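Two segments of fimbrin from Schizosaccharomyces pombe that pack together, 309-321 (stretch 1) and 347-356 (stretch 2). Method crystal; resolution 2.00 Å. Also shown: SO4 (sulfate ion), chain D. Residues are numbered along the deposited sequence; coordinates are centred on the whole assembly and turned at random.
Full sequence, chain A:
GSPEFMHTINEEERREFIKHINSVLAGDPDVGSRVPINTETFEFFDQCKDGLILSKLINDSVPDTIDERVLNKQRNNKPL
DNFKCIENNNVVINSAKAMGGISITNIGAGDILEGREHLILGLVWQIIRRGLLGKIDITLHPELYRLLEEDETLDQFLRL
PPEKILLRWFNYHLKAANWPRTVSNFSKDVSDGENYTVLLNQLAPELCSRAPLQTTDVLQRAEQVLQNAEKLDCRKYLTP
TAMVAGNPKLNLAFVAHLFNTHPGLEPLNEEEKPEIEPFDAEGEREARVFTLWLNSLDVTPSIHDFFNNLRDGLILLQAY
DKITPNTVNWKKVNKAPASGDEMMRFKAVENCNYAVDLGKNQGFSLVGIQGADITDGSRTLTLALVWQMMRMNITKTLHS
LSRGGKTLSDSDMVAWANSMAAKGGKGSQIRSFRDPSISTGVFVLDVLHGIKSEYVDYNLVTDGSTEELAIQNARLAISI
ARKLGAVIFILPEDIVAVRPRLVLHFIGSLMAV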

# COMPACT_ATOMS: atom_id res chain seq x y z
N ASN A 309 15.65 5.32 -7.46
CA ASN A 309 16.02 4.82 -6.14
C ASN A 309 16.96 3.61 -6.09
O ASN A 309 17.44 3.25 -5.01
N LEU A 310 17.23 2.97 -7.23
CA LEU A 310 18.12 1.80 -7.24
C LEU A 310 19.48 2.11 -7.85
O LEU A 310 20.34 1.23 -7.95
N ARG A 311 19.67 3.36 -8.26
CA ARG A 311 20.92 3.76 -8.90
C ARG A 311 22.21 3.64 -8.08
O ARG A 311 23.27 3.39 -8.64
N ASP A 312 22.16 3.82 -6.76
CA ASP A 312 23.38 3.69 -5.99
C ASP A 312 23.60 2.26 -5.49
O ASP A 312 24.50 2.01 -4.70
N GLY A 313 22.75 1.35 -5.95
CA GLY A 313 22.87 -0.06 -5.61
C GLY A 313 22.56 -0.54 -4.20
O GLY A 313 22.55 -1.75 -3.96
N LEU A 314 22.31 0.38 -3.28
CA LEU A 314 22.05 0.02 -1.90
C LEU A 314 20.76 -0.77 -1.69
O LEU A 314 20.73 -1.73 -0.91
N ILE A 315 19.70 -0.37 -2.37
CA ILE A 315 18.42 -1.04 -2.28
C ILE A 315 18.54 -2.48 -2.77
O ILE A 315 18.08 -3.41 -2.11
N LEU A 316 19.17 -2.66 -3.93
CA LEU A 316 19.35 -4.00 -4.49
C LEU A 316 20.17 -4.89 -3.56
O LEU A 316 19.83 -6.06 -3.34
N LEU A 317 21.25 -4.34 -3.01
CA LEU A 317 22.11 -5.10 -2.12
C LEU A 317 21.34 -5.53 -0.87
O LEU A 317 21.52 -6.65 -0.39
N GLN A 318 20.48 -4.66 -0.36
CA GLN A 318 19.69 -5.02 0.82
C GLN A 318 18.76 -6.17 0.49
O GLN A 318 18.61 -7.10 1.28
N ALA A 319 18.13 -6.11 -0.69
CA ALA A 319 17.21 -7.15 -1.14
C ALA A 319 17.90 -8.51 -1.14
O ALA A 319 17.34 -9.48 -0.62
N TYR A 320 19.10 -8.57 -1.72
CA TYR A 320 19.86 -9.83 -1.76
C TYR A 320 20.01 -10.42 -0.37
O TYR A 320 19.85 -11.62 -0.19
N ASP A 321 20.32 -9.57 0.61
CA ASP A 321 20.52 -10.00 1.99
C ASP A 321 19.22 -10.41 2.67
O ASP A 321 19.21 -11.33 3.50
N LYS A 347 31.40 5.29 -7.08
CA LYS A 347 31.01 4.51 -5.91
C LYS A 347 29.68 3.77 -6.16
O LYS A 347 29.52 2.63 -5.75
N ALA A 348 28.74 4.42 -6.85
CA ALA A 348 27.46 3.78 -7.13
C ALA A 348 27.68 2.64 -8.13
O ALA A 348 27.03 1.59 -8.05
N VAL A 349 28.59 2.85 -9.08
CA VAL A 349 28.90 1.84 -10.08
C VAL A 349 29.54 0.62 -9.43
O VAL A 349 29.26 -0.51 -9.83
N GLU A 350 30.38 0.84 -8.43
CA GLU A 350 31.00 -0.28 -7.73
C GLU A 350 29.88 -1.06 -7.03
O GLU A 350 29.83 -2.28 -7.12
N ASN A 351 28.99 -0.34 -6.35
CA ASN A 351 27.88 -0.97 -5.66
C ASN A 351 27.01 -1.75 -6.63
O ASN A 351 26.60 -2.87 -6.34
N CYS A 352 26.74 -1.18 -7.80
CA CYS A 352 25.91 -1.86 -8.78
C CYS A 352 26.63 -3.02 -9.46
O CYS A 352 26.01 -4.03 -9.78
N ASN A 353 27.94 -2.89 -9.68
CA ASN A 353 28.70 -3.99 -10.29
C ASN A 353 28.65 -5.20 -9.36
O ASN A 353 28.55 -6.34 -9.80
N TYR A 354 28.71 -4.92 -8.06
CA TYR A 354 28.67 -5.96 -7.04
C TYR A 354 27.28 -6.61 -7.04
O TYR A 354 27.15 -7.83 -6.99
N ALA A 355 26.24 -5.79 -7.11
CA ALA A 355 24.88 -6.30 -7.12
C ALA A 355 24.65 -7.23 -8.31
O ALA A 355 24.01 -8.27 -8.18
N VAL A 356 25.17 -6.85 -9.48
CA VAL A 356 25.03 -7.67 -10.68
C VAL A 356 25.75 -9.01 -10.55
O VAL A 356 25.21 -10.05 -10.94

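The most unusual feature of this contact is a glycine, Gly313, pressed against the second helix where a side chain would have to point straight into it. Its phi of 70° is a value that glycine adopts readily, and a CB in the ideal position would lie 2.9 Å from Asn351 CB, a clash, and 3.2 Å from Cys352 N. With hydrogen there instead, Gly313 CA comes within 4.2 Å of Asn351 CB. Gly313 closes a type I turn that begins at Leu310 and is also the N-cap residue of helix 314-321. The Asp312 side chain, in the p rotamer, accepts a hydrogen bond at OD1 from Leu314 N, 2.8 Å away, at the first residue of the helix.

The turn also offers its backbone to the second helix. Asn351, in the m rotamer with its CB directed toward stretch 1, donates from ND2 to Asp312 O at 3.0 Å, with a nearly straight N-H...O angle of 156°. An amide suits this place because ND2 can donate to a backbone carbonyl while OD1 is free to accept, and both atoms also have partners elsewhere in the structure. Leu314 starts away from the helix, but its m,t rotamer brings CD2 back to 3.6 Å from Asn351 ND2.

Ala348 and Ala355, two turns apart on the same helix, are small residues that leave room for the other stretch to come close. Ala348 CB rests 3.7 Å from Asp312 CA and 3.6 Å from Arg311 O, and the corresponding CA atoms of Asp312 and Ala348 are 4.2 Å apart. Cys352, chi1 m, tucks its sulfur beneath the turn, SG lying 3.3 Å from Arg311 O and 3.6 Å from Gly313 N. The long side chain of Arg311, by contrast, leads away from the contact.

The helix axes run at 31° to each other, 9.2 Å apart at their closest. Farther along, the packing becomes largely apolar. Ala355, pointing toward stretch 1, meets three side chains: its CB is 3.9 Å from Leu317 CD2, 4.3 Å from Leu316 CB and 4.1 Å from Tyr320 CE1. Leu317, m,t, begins sideways but bends inward, and its CD2 also reaches Tyr354 CD2 at 4.0 Å. Tyr320, chi1 m, combines ring packing with a weak hydrogen bond from OH to Ala355 O, 2.7 Å long.

On helix 347-356, away from this interface, Asn353 ND2 donates to O3 of a sulfate at 3.2 Å, an ion probably taken from the crystallisation liquor.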

# COMPACT_ATOMS: atom_id res chain seq x y z
CB ASN A 309 14.76 4.49 -5.33
CG ASN A 309 13.84 5.69 -5.14
OD1 ASN A 309 14.24 6.85 -5.34
ND2 ASN A 309 12.61 5.42 -4.73
CB LEU A 310 17.50 0.65 -8.06
CG LEU A 310 16.06 0.24 -7.75
CD1 LEU A 310 15.71 -1.06 -8.48
CD2 LEU A 310 15.92 0.04 -6.27
CB ARG A 311 20.80 5.18 -9.45
CG ARG A 311 19.76 5.32 -10.55
CD ARG A 311 19.87 6.70 -11.20
NE ARG A 311 18.82 6.94 -12.18
CZ ARG A 311 18.81 7.97 -13.02
NH1 ARG A 311 19.80 8.85 -12.98
NH2 ARG A 311 17.82 8.11 -13.89
CB ASP A 312 23.41 4.68 -4.81
CG ASP A 312 22.39 4.35 -3.74
OD1 ASP A 312 21.98 3.17 -3.63
OD2 ASP A 312 22.00 5.27 -2.99
CB LEU A 314 22.05 1.28 -1.03
CG LEU A 314 23.42 1.96 -0.94
CD1 LEU A 314 23.34 3.17 -0.00
CD2 LEU A 314 24.44 0.96 -0.42
CB ILE A 315 17.34 -0.32 -3.11
CG1 ILE A 315 17.06 1.06 -2.51
CG2 ILE A 315 16.06 -1.16 -3.20
CD1 ILE A 315 16.54 1.04 -1.10
CB LEU A 316 20.02 -3.90 -5.87
CG LEU A 316 19.13 -3.35 -7.00
CD1 LEU A 316 19.94 -3.06 -8.24
CD2 LEU A 316 18.05 -4.37 -7.31
CB LEU A 317 23.35 -4.29 -1.77
CG LEU A 317 24.29 -4.11 -2.97
CD1 LEU A 317 25.45 -3.18 -2.62
CD2 LEU A 317 24.81 -5.47 -3.42
CB GLN A 318 18.86 -3.83 1.30
CG GLN A 318 19.67 -2.74 1.97
CD GLN A 318 18.80 -1.54 2.30
OE1 GLN A 318 17.81 -1.65 3.03
NE2 GLN A 318 19.16 -0.39 1.76
CB ALA A 319 16.69 -6.82 -2.55
CB TYR A 320 21.27 -9.63 -2.32
CG TYR A 320 21.36 -9.62 -3.83
CD1 TYR A 320 21.66 -8.43 -4.52
CD2 TYR A 320 21.14 -10.78 -4.59
CE1 TYR A 320 21.72 -8.40 -5.91
CE2 TYR A 320 21.21 -10.75 -5.99
CZ TYR A 320 21.50 -9.55 -6.64
OH TYR A 320 21.56 -9.49 -8.00
CB ASP A 321 21.18 -8.88 2.79
CG ASP A 321 22.56 -9.26 3.30
OD1 ASP A 321 23.20 -10.14 2.69
OD2 ASP A 321 23.01 -8.66 4.30
CB LYS A 347 30.88 5.40 -4.67
CG LYS A 347 32.20 5.98 -4.23
CD LYS A 347 32.17 6.46 -2.79
CE LYS A 347 33.59 6.78 -2.33
NZ LYS A 347 33.66 7.09 -0.88
CB ALA A 348 26.46 4.80 -7.69
CB VAL A 349 29.84 2.38 -11.18
CG1 VAL A 349 30.41 1.23 -12.02
CG2 VAL A 349 29.07 3.34 -12.09
CB GLU A 350 32.03 0.23 -6.71
CG GLU A 350 33.25 0.86 -7.38
CD GLU A 350 34.26 1.41 -6.40
OE1 GLU A 350 33.92 1.56 -5.20
OE2 GLU A 350 35.40 1.71 -6.83
CB ASN A 351 27.01 0.08 -4.95
CG ASN A 351 27.62 0.54 -3.63
OD1 ASN A 351 28.65 0.03 -3.19
ND2 ASN A 351 26.96 1.50 -2.98
CB CYS A 352 25.37 -0.86 -9.81
SG CYS A 352 24.14 0.28 -9.11
CB ASN A 353 30.17 -3.60 -10.52
CG ASN A 353 30.35 -2.63 -11.68
OD1 ASN A 353 29.49 -2.50 -12.54
ND2 ASN A 353 31.49 -1.96 -11.70
CB TYR A 354 29.00 -5.33 -5.68
CG TYR A 354 29.11 -6.30 -4.51
CD1 TYR A 354 29.55 -7.61 -4.70
CD2 TYR A 354 28.82 -5.88 -3.22
CE1 TYR A 354 29.68 -8.50 -3.60
CE2 TYR A 354 28.94 -6.74 -2.13
CZ TYR A 354 29.37 -8.05 -2.33
OH TYR A 354 29.46 -8.90 -1.25
CB ALA A 355 23.89 -5.14 -7.18
CB VAL A 356 25.53 -6.90 -11.92
CG1 VAL A 356 25.67 -7.82 -13.12
CG2 VAL A 356 24.52 -5.78 -12.25
S SO4 D . 30.85 -1.72 -15.53
O1 SO4 D . 29.37 -1.25 -15.04
O2 SO4 D . 30.93 -1.32 -16.92
O3 SO4 D . 31.77 -1.17 -14.78
O4 SO4 D . 30.76 -3.16 -15.45